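PDB 3GIP: N-acyl-D-glutamate deacylase from Bordetella bronchiseptica, which probably hydrolyses N-acyl-D-glutamate to free D-glutamate and a carboxylic acid, as a zinc-containing deacylase of the amidohydrolase superfamily. Local coordinates for residues R135-V140 against Q465-G470; A175-G180 against R206-R211; E312-Y317 against N369-H374. One frame throughout, in Å; residues are numbered along the deposited sequence.

Contact 1: R135-V140 against Q465-G470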
ATOM      1  N   ARG A 135      14.520  -3.463  14.027  1.00 22.18           N
ATOM      2  CA  ARG A 135      13.912  -2.275  13.437  1.00 20.04           C
ATOM      3  C   ARG A 135      13.902  -2.270  11.914  1.00 19.65           C
ATOM      4  O   ARG A 135      14.903  -2.582  11.272  1.00 20.34           O
ATOM      5  CB  ARG A 135      14.609  -1.014  13.955  1.00 22.59           C
ATOM      6  CG  ARG A 135      14.436  -0.780  15.453  1.00 25.34           C
ATOM      7  CD  ARG A 135      12.965  -0.698  15.837  1.00 26.25           C
ATOM      8  NE  ARG A 135      12.773  -0.502  17.273  1.00 30.43           N
ATOM      9  CZ  ARG A 135      13.044   0.626  17.922  1.00 31.98           C
ATOM     10  NH1 ARG A 135      13.521   1.676  17.266  1.00 32.90           N
ATOM     11  NH2 ARG A 135      12.842   0.703  19.231  1.00 33.93           N
ATOM     12  N   PRO A 136      12.753  -1.910  11.320  1.00 18.62           N
ATOM     13  CA  PRO A 136      12.575  -1.852   9.866  1.00 17.98           C
ATOM     14  C   PRO A 136      13.292  -0.650   9.260  1.00 17.11           C
ATOM     15  O   PRO A 136      13.558   0.332   9.949  1.00 16.04           O
ATOM     16  CB  PRO A 136      11.061  -1.765   9.715  1.00 17.62           C
ATOM     17  CG  PRO A 136      10.666  -0.940  10.910  1.00 17.78           C
ATOM     18  CD  PRO A 136      11.501  -1.562  12.018  1.00 17.93           C
ATOM     19  N   MET A 137      13.604  -0.732   7.970  1.00 15.68           N
ATOM     20  CA  MET A 137      14.292   0.354   7.278  1.00 16.20           C
ATOM     21  C   MET A 137      13.425   1.608   7.234  1.00 15.45           C
ATOM     22  O   MET A 137      13.929   2.732   7.299  1.00 16.27           O
ATOM     23  CB  MET A 137      14.642  -0.067   5.848  1.00 17.08           C
ATOM     24  CG  MET A 137      15.500   0.944   5.105  1.00 17.70           C
ATOM     25  SD  MET A 137      17.140   1.127   5.840  1.00 17.87           S
ATOM     26  CE  MET A 137      17.995  -0.271   5.086  1.00 19.84           C
ATOM     27  N   ILE A 138      12.120   1.404   7.103  1.00 15.31           N
ATOM     28  CA  ILE A 138      11.164   2.504   7.056  1.00 14.20           C
ATOM     29  C   ILE A 138      10.102   2.274   8.128  1.00 13.62           C
ATOM     30  O   ILE A 138      10.081   1.223   8.772  1.00 14.26           O
ATOM     31  CB  ILE A 138      10.475   2.604   5.666  1.00 14.18           C
ATOM     32  CG1 ILE A 138       9.648   1.347   5.386  1.00 16.45           C
ATOM     33  CG2 ILE A 138      11.524   2.794   4.580  1.00 14.75           C
ATOM     34  CD1 ILE A 138       8.818   1.434   4.102  1.00 15.38           C
ATOM     35  N   ASN A 139       9.223   3.252   8.323  1.00 13.85           N
ATOM     36  CA  ASN A 139       8.177   3.114   9.331  1.00 14.78           C
ATOM     37  C   ASN A 139       7.135   2.108   8.878  1.00 15.59           C
ATOM     38  O   ASN A 139       6.850   1.983   7.682  1.00 14.76           O
ATOM     39  CB  ASN A 139       7.519   4.464   9.608  1.00 14.44           C
ATOM     40  CG  ASN A 139       8.515   5.504  10.056  1.00 14.60           C
ATOM     41  OD1 ASN A 139       8.675   6.545   9.414  1.00 17.81           O
ATOM     42  ND2 ASN A 139       9.202   5.228  11.159  1.00 14.13           N
ATOM     43  N   VAL A 140       6.562   1.394   9.842  1.00 13.61           N
ATOM     44  CA  VAL A 140       5.568   0.377   9.542  1.00 15.22           C
ATOM     45  C   VAL A 140       4.288   0.474  10.361  1.00 16.39           C
ATOM     46  O   VAL A 140       4.320   0.470  11.592  1.00 16.70           O
ATOM     47  CB  VAL A 140       6.153  -1.036   9.761  1.00 15.92           C
ATOM     48  CG1 VAL A 140       5.118  -2.092   9.399  1.00 16.20           C
ATOM     49  CG2 VAL A 140       7.416  -1.206   8.933  1.00 17.02           C
ATOM     50  N   GLN A 465      22.490   6.161   0.880  1.00 20.00           N
ATOM     51  CA  GLN A 465      23.267   5.247   1.707  1.00 22.86           C
ATOM     52  C   GLN A 465      22.491   4.767   2.929  1.00 23.60           C
ATOM     53  O   GLN A 465      22.245   5.534   3.858  1.00 24.64           O
ATOM     54  CB  GLN A 465      24.563   5.922   2.163  1.00 24.50           C
ATOM     55  CG  GLN A 465      25.405   5.057   3.084  1.00 27.69           C
ATOM     56  CD  GLN A 465      25.812   3.747   2.437  1.00 29.90           C
ATOM     57  OE1 GLN A 465      25.691   2.680   3.040  1.00 31.83           O
ATOM     58  NE2 GLN A 465      26.302   3.822   1.203  1.00 30.90           N
ATOM     59  N   PRO A 466      22.090   3.487   2.940  1.00 24.04           N
ATOM     60  CA  PRO A 466      21.346   2.968   4.089  1.00 25.33           C
ATOM     61  C   PRO A 466      22.260   2.804   5.301  1.00 26.73           C
ATOM     62  O   PRO A 466      23.479   2.711   5.159  1.00 26.14           O
ATOM     63  CB  PRO A 466      20.799   1.638   3.576  1.00 25.57           C
ATOM     64  CG  PRO A 466      21.831   1.207   2.584  1.00 25.70           C
ATOM     65  CD  PRO A 466      22.153   2.490   1.857  1.00 25.81           C
ATOM     66  N   PRO A 467      21.679   2.776   6.511  1.00 28.79           N
ATOM     67  CA  PRO A 467      22.463   2.624   7.739  1.00 31.00           C
ATOM     68  C   PRO A 467      23.224   1.306   7.785  1.00 32.86           C
ATOM     69  O   PRO A 467      22.748   0.285   7.288  1.00 33.73           O
ATOM     70  CB  PRO A 467      21.406   2.730   8.835  1.00 30.71           C
ATOM     71  CG  PRO A 467      20.193   2.158   8.182  1.00 29.50           C
ATOM     72  CD  PRO A 467      20.237   2.795   6.811  1.00 28.70           C
ATOM     73  N   ALA A 468      24.407   1.335   8.387  1.00 35.44           N
ATOM     74  CA  ALA A 468      25.241   0.147   8.492  1.00 37.54           C
ATOM     75  C   ALA A 468      24.718  -0.837   9.533  1.00 38.29           C
ATOM     76  O   ALA A 468      24.679  -2.044   9.292  1.00 39.41           O
ATOM     77  CB  ALA A 468      26.671   0.550   8.831  1.00 38.26           C
ATOM     78  N   ASP A 469      24.311  -0.318  10.687  1.00 38.76           N
ATOM     79  CA  ASP A 469      23.807  -1.161  11.765  1.00 38.34           C
ATOM     80  C   ASP A 469      22.287  -1.103  11.885  1.00 36.60           C
ATOM     81  O   ASP A 469      21.565  -1.436  10.943  1.00 36.23           O
ATOM     82  CB  ASP A 469      24.446  -0.742  13.093  1.00 41.02           C
ATOM     83  CG  ASP A 469      25.964  -0.751  13.041  1.00 43.63           C
ATOM     84  OD1 ASP A 469      26.545  -1.832  12.805  1.00 45.76           O
ATOM     85  OD2 ASP A 469      26.573   0.324  13.233  1.00 45.15           O
ATOM     86  N   GLY A 470      21.809  -0.683  13.052  1.00 34.00           N
ATOM     87  CA  GLY A 470      20.379  -0.594  13.282  1.00 29.78           C
ATOM     88  C   GLY A 470      19.687   0.368  12.336  1.00 28.05           C
ATOM     89  O   GLY A 470      20.223   1.428  12.010  1.00 27.37           O
TER
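The thioether of M137 meets two successive prolines, P466 and P467, and these two pairs make up the whole close contact. The segment 135-140 comes up to them from a loop. The backbone carbonyl of R135 takes a weak hydrogen bond from R471, next in the chain after G470. P136 follows and leads into M137.

M137 then carries the reach. The backbones stay well apart, and even the nearest CA atoms, M137 CA and P466 CA, are 8.2 Å from each other. The side chain spans this distance. Its CG is anti to the backbone N (chi1 -173°), and the chain bends at both chi2 and chi3. The bends put SD beside the ring of P467 and CE beside P466. M137 SD comes 3.6 Å from P467 CD. M137 SD is 4.0 Å from P467 CG, so the sulfur meets the CG-CD side of that ring. M137 CE lies 3.7 Å from P466 CB. M137 CE is also 4.2 Å from P467 CD, so the methyl touches both prolines. The methionine chain runs obliquely across each ring. Contacts across the segments are apolar. M137 is buried, and T83 and R471 touch its side chain too.

This is the entry to a strand of the TIM barrel. Strand 139-145 runs parallel to its neighbours 87-92 and 183-187, and the prolines belong to the loop after strand 460-463. The strand begins at N139, with backbone bonds to T88 and V90 of the neighbouring strand. V140 makes backbone bonds to Q474 and L476, so the chain that leaves the proline loop returns alongside the start of this strand.

Contact 2: A175-G180 against R206-R211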
ATOM      1  N   ALA A 175      -7.923  -7.261  20.082  1.00 18.33           N
ATOM      2  CA  ALA A 175      -6.585  -7.424  20.628  1.00 20.10           C
ATOM      3  C   ALA A 175      -5.552  -6.788  19.701  1.00 19.40           C
ATOM      4  O   ALA A 175      -4.601  -6.156  20.158  1.00 20.57           O
ATOM      5  CB  ALA A 175      -6.276  -8.903  20.822  1.00 19.44           C
ATOM      6  N   ALA A 176      -5.745  -6.956  18.396  1.00 19.99           N
ATOM      7  CA  ALA A 176      -4.820  -6.396  17.417  1.00 18.90           C
ATOM      8  C   ALA A 176      -4.840  -4.872  17.493  1.00 17.27           C
ATOM      9  O   ALA A 176      -3.792  -4.227  17.493  1.00 16.99           O
ATOM     10  CB  ALA A 176      -5.197  -6.860  16.008  1.00 18.10           C
ATOM     11  N   LEU A 177      -6.036  -4.299  17.567  1.00 18.40           N
ATOM     12  CA  LEU A 177      -6.174  -2.851  17.655  1.00 18.18           C
ATOM     13  C   LEU A 177      -5.576  -2.330  18.960  1.00 18.40           C
ATOM     14  O   LEU A 177      -4.945  -1.274  18.986  1.00 18.11           O
ATOM     15  CB  LEU A 177      -7.647  -2.449  17.558  1.00 16.69           C
ATOM     16  CG  LEU A 177      -8.374  -2.841  16.265  1.00 18.72           C
ATOM     17  CD1 LEU A 177      -9.775  -2.253  16.277  1.00 18.85           C
ATOM     18  CD2 LEU A 177      -7.598  -2.325  15.055  1.00 17.24           C
ATOM     19  N   GLU A 178      -5.773  -3.069  20.047  1.00 20.03           N
ATOM     20  CA  GLU A 178      -5.223  -2.644  21.327  1.00 21.32           C
ATOM     21  C   GLU A 178      -3.698  -2.695  21.260  1.00 21.76           C
ATOM     22  O   GLU A 178      -3.011  -1.921  21.928  1.00 23.68           O
ATOM     23  CB  GLU A 178      -5.751  -3.539  22.459  1.00 22.40           C
ATOM     24  CG  GLU A 178      -7.275  -3.530  22.570  1.00 26.30           C
ATOM     25  CD  GLU A 178      -7.809  -4.411  23.687  1.00 28.73           C
ATOM     26  OE1 GLU A 178      -7.237  -5.497  23.922  1.00 30.63           O
ATOM     27  OE2 GLU A 178      -8.816  -4.023  24.319  1.00 29.37           O
ATOM     28  N   ALA A 179      -3.176  -3.599  20.432  1.00 21.30           N
ATOM     29  CA  ALA A 179      -1.732  -3.750  20.269  1.00 21.55           C
ATOM     30  C   ALA A 179      -1.137  -2.657  19.383  1.00 21.03           C
ATOM     31  O   ALA A 179       0.078  -2.459  19.366  1.00 21.16           O
ATOM     32  CB  ALA A 179      -1.410  -5.125  19.690  1.00 21.72           C
ATOM     33  N   GLY A 180      -1.988  -1.955  18.638  1.00 20.25           N
ATOM     34  CA  GLY A 180      -1.490  -0.887  17.789  1.00 18.58           C
ATOM     35  C   GLY A 180      -1.842  -0.954  16.314  1.00 18.14           C
ATOM     36  O   GLY A 180      -1.456  -0.067  15.554  1.00 17.82           O
ATOM     37  N   ARG A 206     -17.740  -2.653  13.568  1.00 17.71           N
ATOM     38  CA  ARG A 206     -18.179  -2.011  14.805  1.00 17.31           C
ATOM     39  C   ARG A 206     -17.016  -1.941  15.789  1.00 17.60           C
ATOM     40  O   ARG A 206     -16.845  -0.949  16.501  1.00 18.03           O
ATOM     41  CB  ARG A 206     -19.343  -2.778  15.443  1.00 18.26           C
ATOM     42  CG  ARG A 206     -20.665  -2.669  14.701  1.00 18.90           C
ATOM     43  CD  ARG A 206     -21.834  -3.040  15.613  1.00 19.94           C
ATOM     44  NE  ARG A 206     -21.743  -4.411  16.115  1.00 21.17           N
ATOM     45  CZ  ARG A 206     -22.044  -5.493  15.405  1.00 20.78           C
ATOM     46  NH1 ARG A 206     -22.461  -5.374  14.152  1.00 23.25           N
ATOM     47  NH2 ARG A 206     -21.925  -6.699  15.948  1.00 22.97           N
ATOM     48  N   VAL A 207     -16.222  -3.006  15.833  1.00 17.10           N
ATOM     49  CA  VAL A 207     -15.068  -3.056  16.719  1.00 17.47           C
ATOM     50  C   VAL A 207     -14.053  -1.991  16.306  1.00 17.80           C
ATOM     51  O   VAL A 207     -13.486  -1.299  17.151  1.00 18.74           O
ATOM     52  CB  VAL A 207     -14.393  -4.447  16.676  1.00 18.72           C
ATOM     53  CG1 VAL A 207     -13.122  -4.443  17.511  1.00 18.86           C
ATOM     54  CG2 VAL A 207     -15.363  -5.506  17.188  1.00 19.56           C
ATOM     55  N   ALA A 208     -13.827  -1.860  15.002  1.00 16.88           N
ATOM     56  CA  ALA A 208     -12.877  -0.872  14.502  1.00 16.65           C
ATOM     57  C   ALA A 208     -13.405   0.548  14.715  1.00 16.55           C
ATOM     58  O   ALA A 208     -12.688   1.425  15.200  1.00 16.36           O
ATOM     59  CB  ALA A 208     -12.607  -1.116  13.017  1.00 16.88           C
ATOM     60  N   ALA A 209     -14.665   0.760  14.360  1.00 16.99           N
ATOM     61  CA  ALA A 209     -15.292   2.072  14.492  1.00 17.45           C
ATOM     62  C   ALA A 209     -15.257   2.597  15.926  1.00 19.44           C
ATOM     63  O   ALA A 209     -15.000   3.781  16.155  1.00 18.66           O
ATOM     64  CB  ALA A 209     -16.727   2.006  13.996  1.00 18.14           C
ATOM     65  N   GLU A 210     -15.507   1.717  16.888  1.00 20.31           N
ATOM     66  CA  GLU A 210     -15.512   2.109  18.295  1.00 22.29           C
ATOM     67  C   GLU A 210     -14.162   2.657  18.741  1.00 22.60           C
ATOM     68  O   GLU A 210     -14.084   3.479  19.658  1.00 22.64           O
ATOM     69  CB  GLU A 210     -15.892   0.914  19.176  1.00 23.42           C
ATOM     70  CG  GLU A 210     -15.858   1.208  20.671  1.00 28.31           C
ATOM     71  CD  GLU A 210     -16.882   2.248  21.091  1.00 30.25           C
ATOM     72  OE1 GLU A 210     -16.845   2.677  22.265  1.00 33.44           O
ATOM     73  OE2 GLU A 210     -17.727   2.633  20.257  1.00 31.55           O
ATOM     74  N   ARG A 211     -13.099   2.206  18.088  1.00 20.64           N
ATOM     75  CA  ARG A 211     -11.755   2.646  18.429  1.00 21.37           C
ATOM     76  C   ARG A 211     -11.176   3.593  17.385  1.00 19.75           C
ATOM     77  O   ARG A 211      -9.973   3.863  17.369  1.00 20.09           O
ATOM     78  CB  ARG A 211     -10.865   1.417  18.608  1.00 22.68           C
ATOM     79  CG  ARG A 211     -11.388   0.517  19.714  1.00 25.60           C
ATOM     80  CD  ARG A 211     -10.714  -0.837  19.768  1.00 27.86           C
ATOM     81  NE  ARG A 211     -11.225  -1.608  20.898  1.00 29.43           N
ATOM     82  CZ  ARG A 211     -12.483  -2.027  21.017  1.00 30.09           C
ATOM     83  NH1 ARG A 211     -13.374  -1.762  20.069  1.00 27.48           N
ATOM     84  NH2 ARG A 211     -12.858  -2.692  22.102  1.00 30.70           N
TER
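Two neighbouring outer helices of the TIM barrel meet here near their C-terminal ends. L177 of helix 163-179 points its side chain at the last turn of helix 198-210. Its CD1 does most of the touching. With chi2 at -175°, CD1 stands anti to CA and the side chain reaches out to the facing helix. L177 CD1 lies 3.8 Å from A208 CA, against the backbone of that helix. L177 CD1 is 3.9 Å from R211 CD. V207 CG1 closes on L177 CD1 at 4.2 Å.

R211 adds a second surface. Its chain is extended from CG to NE and passes obliquely across L177, with R211 CD 4.1 Å from L177 CB. The aliphatic part of the arginine therefore covers the leucine, while the guanidinium turns back to the helix it follows. There R211 NH1 gives a hydrogen bond of 3.0 Å to V207 O. The bond is bent, 137° at the hydrogen, but it meets a lone pair in the carbonyl plane. The backbone N of R211 bonds to A208 O. E178 OE2 lies 4.8 Å from R211 NH2, too far for a salt bridge, though the opposite charges may attract weakly.

Helix 163-179 ends in a Schellman motif, with G180 at positive phi and G180 N bonded to L177 O. L177 O takes a second hydrogen bond from R213, just beyond the second helix. A176 and A179 face helix 124-133, and A208 rests on R213 and C242. The two helices lead into the adjacent parallel strands 183-187 and 214-218 respectively.

Contact 3: E312-Y317 against N369-H374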
ATOM      1  N   GLU A 312      10.097 -21.500 -14.844  1.00 13.80           N
ATOM      2  CA  GLU A 312      10.641 -21.079 -16.129  1.00 13.69           C
ATOM      3  C   GLU A 312       9.651 -20.174 -16.861  1.00 13.42           C
ATOM      4  O   GLU A 312      10.038 -19.388 -17.728  1.00 12.90           O
ATOM      5  CB  GLU A 312      10.951 -22.304 -17.007  1.00 13.77           C
ATOM      6  CG  GLU A 312       9.716 -23.015 -17.586  1.00 12.89           C
ATOM      7  CD  GLU A 312       9.065 -24.005 -16.628  1.00 12.89           C
ATOM      8  OE1 GLU A 312       9.344 -23.950 -15.415  1.00 14.36           O
ATOM      9  OE2 GLU A 312       8.261 -24.838 -17.101  1.00 15.06           O
ATOM     10  N   CYS A 313       8.380 -20.274 -16.488  1.00 13.02           N
ATOM     11  CA  CYS A 313       7.322 -19.507 -17.144  1.00 13.46           C
ATOM     12  C   CYS A 313       7.148 -18.050 -16.728  1.00 12.58           C
ATOM     13  O   CYS A 313       6.340 -17.334 -17.316  1.00 12.55           O
ATOM     14  CB  CYS A 313       5.992 -20.249 -16.999  1.00 13.02           C
ATOM     15  SG  CYS A 313       5.964 -21.850 -17.847  1.00 14.45           S
ATOM     16  N   SER A 314       7.892 -17.598 -15.726  1.00 12.45           N
ATOM     17  CA  SER A 314       7.771 -16.205 -15.321  1.00 12.46           C
ATOM     18  C   SER A 314       8.092 -15.325 -16.523  1.00 13.52           C
ATOM     19  O   SER A 314       9.072 -15.566 -17.228  1.00 14.47           O
ATOM     20  CB  SER A 314       8.734 -15.890 -14.176  1.00 13.99           C
ATOM     21  OG  SER A 314       8.345 -16.580 -13.001  1.00 16.36           O
ATOM     22  N   GLY A 315       7.250 -14.323 -16.761  1.00 12.64           N
ATOM     23  CA  GLY A 315       7.464 -13.411 -17.874  1.00 12.67           C
ATOM     24  C   GLY A 315       6.781 -13.819 -19.165  1.00 14.16           C
ATOM     25  O   GLY A 315       6.733 -13.042 -20.125  1.00 14.40           O
ATOM     26  N   GLU A 316       6.238 -15.031 -19.190  1.00 12.45           N
ATOM     27  CA  GLU A 316       5.572 -15.549 -20.381  1.00 11.54           C
ATOM     28  C   GLU A 316       4.057 -15.347 -20.381  1.00 12.17           C
ATOM     29  O   GLU A 316       3.436 -15.218 -19.327  1.00 11.35           O
ATOM     30  CB  GLU A 316       5.890 -17.043 -20.536  1.00 11.89           C
ATOM     31  CG  GLU A 316       7.376 -17.320 -20.723  1.00 12.10           C
ATOM     32  CD  GLU A 316       7.713 -18.800 -20.851  1.00 13.82           C
ATOM     33  OE1 GLU A 316       6.800 -19.647 -20.778  1.00 13.95           O
ATOM     34  OE2 GLU A 316       8.910 -19.114 -21.026  1.00 14.97           O
ATOM     35  N   TYR A 317       3.477 -15.304 -21.578  1.00 11.04           N
ATOM     36  CA  TYR A 317       2.035 -15.147 -21.745  1.00 12.23           C
ATOM     37  C   TYR A 317       1.356 -16.502 -21.605  1.00 11.23           C
ATOM     38  O   TYR A 317       1.844 -17.505 -22.135  1.00 12.11           O
ATOM     39  CB  TYR A 317       1.696 -14.604 -23.137  1.00 12.04           C
ATOM     40  CG  TYR A 317       2.051 -13.158 -23.371  1.00 11.20           C
ATOM     41  CD1 TYR A 317       1.535 -12.151 -22.558  1.00 12.23           C
ATOM     42  CD2 TYR A 317       2.877 -12.792 -24.435  1.00 13.17           C
ATOM     43  CE1 TYR A 317       1.827 -10.808 -22.798  1.00 11.70           C
ATOM     44  CE2 TYR A 317       3.177 -11.450 -24.683  1.00 13.05           C
ATOM     45  CZ  TYR A 317       2.647 -10.468 -23.862  1.00 13.09           C
ATOM     46  OH  TYR A 317       2.938  -9.144 -24.100  1.00 13.31           O
ATOM     47  N   ASN A 369       8.022 -10.602  -3.431  1.00 23.27           N
ATOM     48  CA  ASN A 369       8.571 -11.941  -3.628  1.00 24.13           C
ATOM     49  C   ASN A 369       8.390 -12.518  -5.031  1.00 22.29           C
ATOM     50  O   ASN A 369       8.938 -13.576  -5.341  1.00 21.05           O
ATOM     51  CB  ASN A 369       8.001 -12.913  -2.588  1.00 27.74           C
ATOM     52  CG  ASN A 369       6.491 -12.931  -2.566  1.00 32.61           C
ATOM     53  OD1 ASN A 369       5.845 -13.212  -3.576  1.00 36.80           O
ATOM     54  ND2 ASN A 369       5.916 -12.636  -1.404  1.00 35.76           N
ATOM     55  N   ASP A 370       7.635 -11.826  -5.879  1.00 20.61           N
ATOM     56  CA  ASP A 370       7.412 -12.285  -7.251  1.00 18.56           C
ATOM     57  C   ASP A 370       8.728 -12.353  -8.028  1.00 18.04           C
ATOM     58  O   ASP A 370       9.579 -11.476  -7.899  1.00 18.56           O
ATOM     59  CB  ASP A 370       6.459 -11.335  -7.983  1.00 17.42           C
ATOM     60  CG  ASP A 370       5.021 -11.475  -7.530  1.00 17.93           C
ATOM     61  OD1 ASP A 370       4.765 -12.137  -6.499  1.00 19.27           O
ATOM     62  OD2 ASP A 370       4.137 -10.907  -8.210  1.00 17.01           O
ATOM     63  N   ALA A 371       8.889 -13.390  -8.847  1.00 17.87           N
ATOM     64  CA  ALA A 371      10.104 -13.547  -9.643  1.00 17.24           C
ATOM     65  C   ALA A 371      10.203 -12.431 -10.681  1.00 17.82           C
ATOM     66  O   ALA A 371      11.275 -11.870 -10.907  1.00 18.85           O
ATOM     67  CB  ALA A 371      10.105 -14.909 -10.335  1.00 17.18           C
ATOM     68  N   ARG A 372       9.076 -12.127 -11.317  1.00 17.68           N
ATOM     69  CA  ARG A 372       8.999 -11.073 -12.326  1.00 17.56           C
ATOM     70  C   ARG A 372       7.800 -10.224 -11.922  1.00 15.58           C
ATOM     71  O   ARG A 372       6.725 -10.313 -12.514  1.00 15.57           O
ATOM     72  CB  ARG A 372       8.775 -11.669 -13.716  1.00 20.68           C
ATOM     73  CG  ARG A 372       8.748 -10.632 -14.828  1.00 25.66           C
ATOM     74  CD  ARG A 372      10.097  -9.952 -14.982  1.00 32.13           C
ATOM     75  NE  ARG A 372      11.110 -10.877 -15.482  1.00 36.64           N
ATOM     76  CZ  ARG A 372      11.085 -11.422 -16.694  1.00 39.09           C
ATOM     77  NH1 ARG A 372      10.100 -11.133 -17.533  1.00 40.92           N
ATOM     78  NH2 ARG A 372      12.045 -12.257 -17.067  1.00 41.16           N
ATOM     79  N   PRO A 373       7.981  -9.377 -10.906  1.00 15.04           N
ATOM     80  CA  PRO A 373       6.913  -8.515 -10.402  1.00 13.99           C
ATOM     81  C   PRO A 373       6.423  -7.410 -11.323  1.00 13.47           C
ATOM     82  O   PRO A 373       7.091  -7.020 -12.280  1.00 13.89           O
ATOM     83  CB  PRO A 373       7.526  -7.933  -9.138  1.00 14.40           C
ATOM     84  CG  PRO A 373       8.952  -7.736  -9.560  1.00 15.54           C
ATOM     85  CD  PRO A 373       9.266  -9.049 -10.259  1.00 15.27           C
ATOM     86  N   HIS A 374       5.237  -6.919 -10.994  1.00 12.30           N
ATOM     87  CA  HIS A 374       4.628  -5.802 -11.691  1.00 12.37           C
ATOM     88  C   HIS A 374       5.534  -4.644 -11.250  1.00 12.88           C
ATOM     89  O   HIS A 374       5.883  -4.536 -10.070  1.00 13.69           O
ATOM     90  CB  HIS A 374       3.192  -5.639 -11.182  1.00 12.46           C
ATOM     91  CG  HIS A 374       2.476  -4.446 -11.730  1.00 11.82           C
ATOM     92  ND1 HIS A 374       1.168  -4.499 -12.162  1.00 15.21           N
ATOM     93  CD2 HIS A 374       2.867  -3.158 -11.866  1.00 10.09           C
ATOM     94  CE1 HIS A 374       0.785  -3.292 -12.540  1.00  8.41           C
ATOM     95  NE2 HIS A 374       1.796  -2.462 -12.369  1.00 13.71           N
TER
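A371 and R372 come up against S314 and G315, where two surface loops meet. Before them D370 packs against T305 and W306 of strand 303-307. A371 then points its methyl at the serine, with A371 CB 3.6 Å from S314 OG. S314 CB is 4.2 Å from A371 CB. The serine hydroxyl thus meets a carbon here.

R372 is closest in backbone to S314, and R372 CB lies 4.2 Å from S314 CB. The arginine starts with CG beside its own carbonyl carbon (chi1 -177°), and bends at chi2 and chi3 fold the chain so that the guanidinium comes up against the other loop. There R372 NH1 is 3.5 Å from G315 CA, which approaches the guanidinium obliquely. S314 O lies over one face of the guanidinium, but at a distance, so any attraction between them would be weak.

S314 and G315 are the two central residues of a type II beta turn from C313 to E316, closed by E316 N to C313 O at 3.0 Å. G315 has the positive phi (91°) of its position in such a turn. The turn lies just before helix 318-325, after a strand of the small antiparallel sheet 287-290, 339-343 and 303-307. That sheet is inserted between barrel strands 277-281 and 360-362. G315 and E316 bond through their backbones to I304 of this sheet, and R372 does so to T305. P373 follows and packs on P445, which R372 also touches.

Overall arrangement
Contact 1 closes the longest loop of the three, and contacts 2 and 3 lie within it, one after the other. Contact 1 ties the start of barrel strand 139-145 to the C-terminal region. Contact 2 joins two outer helices next along the barrel, its centre 28 Å from that of contact 1. Contact 3 links the turn that follows strand 303-307 of the small inserted sheet to the loop after barrel strand 360-362. Its centre is also 28 Å from that of contact 1 but 37 Å from that of contact 2, on the opposite side of the chain's centre. None touches another. The zinc site of C95, H218 and H248 belongs to the barrel on which contacts 1 and 2 lie.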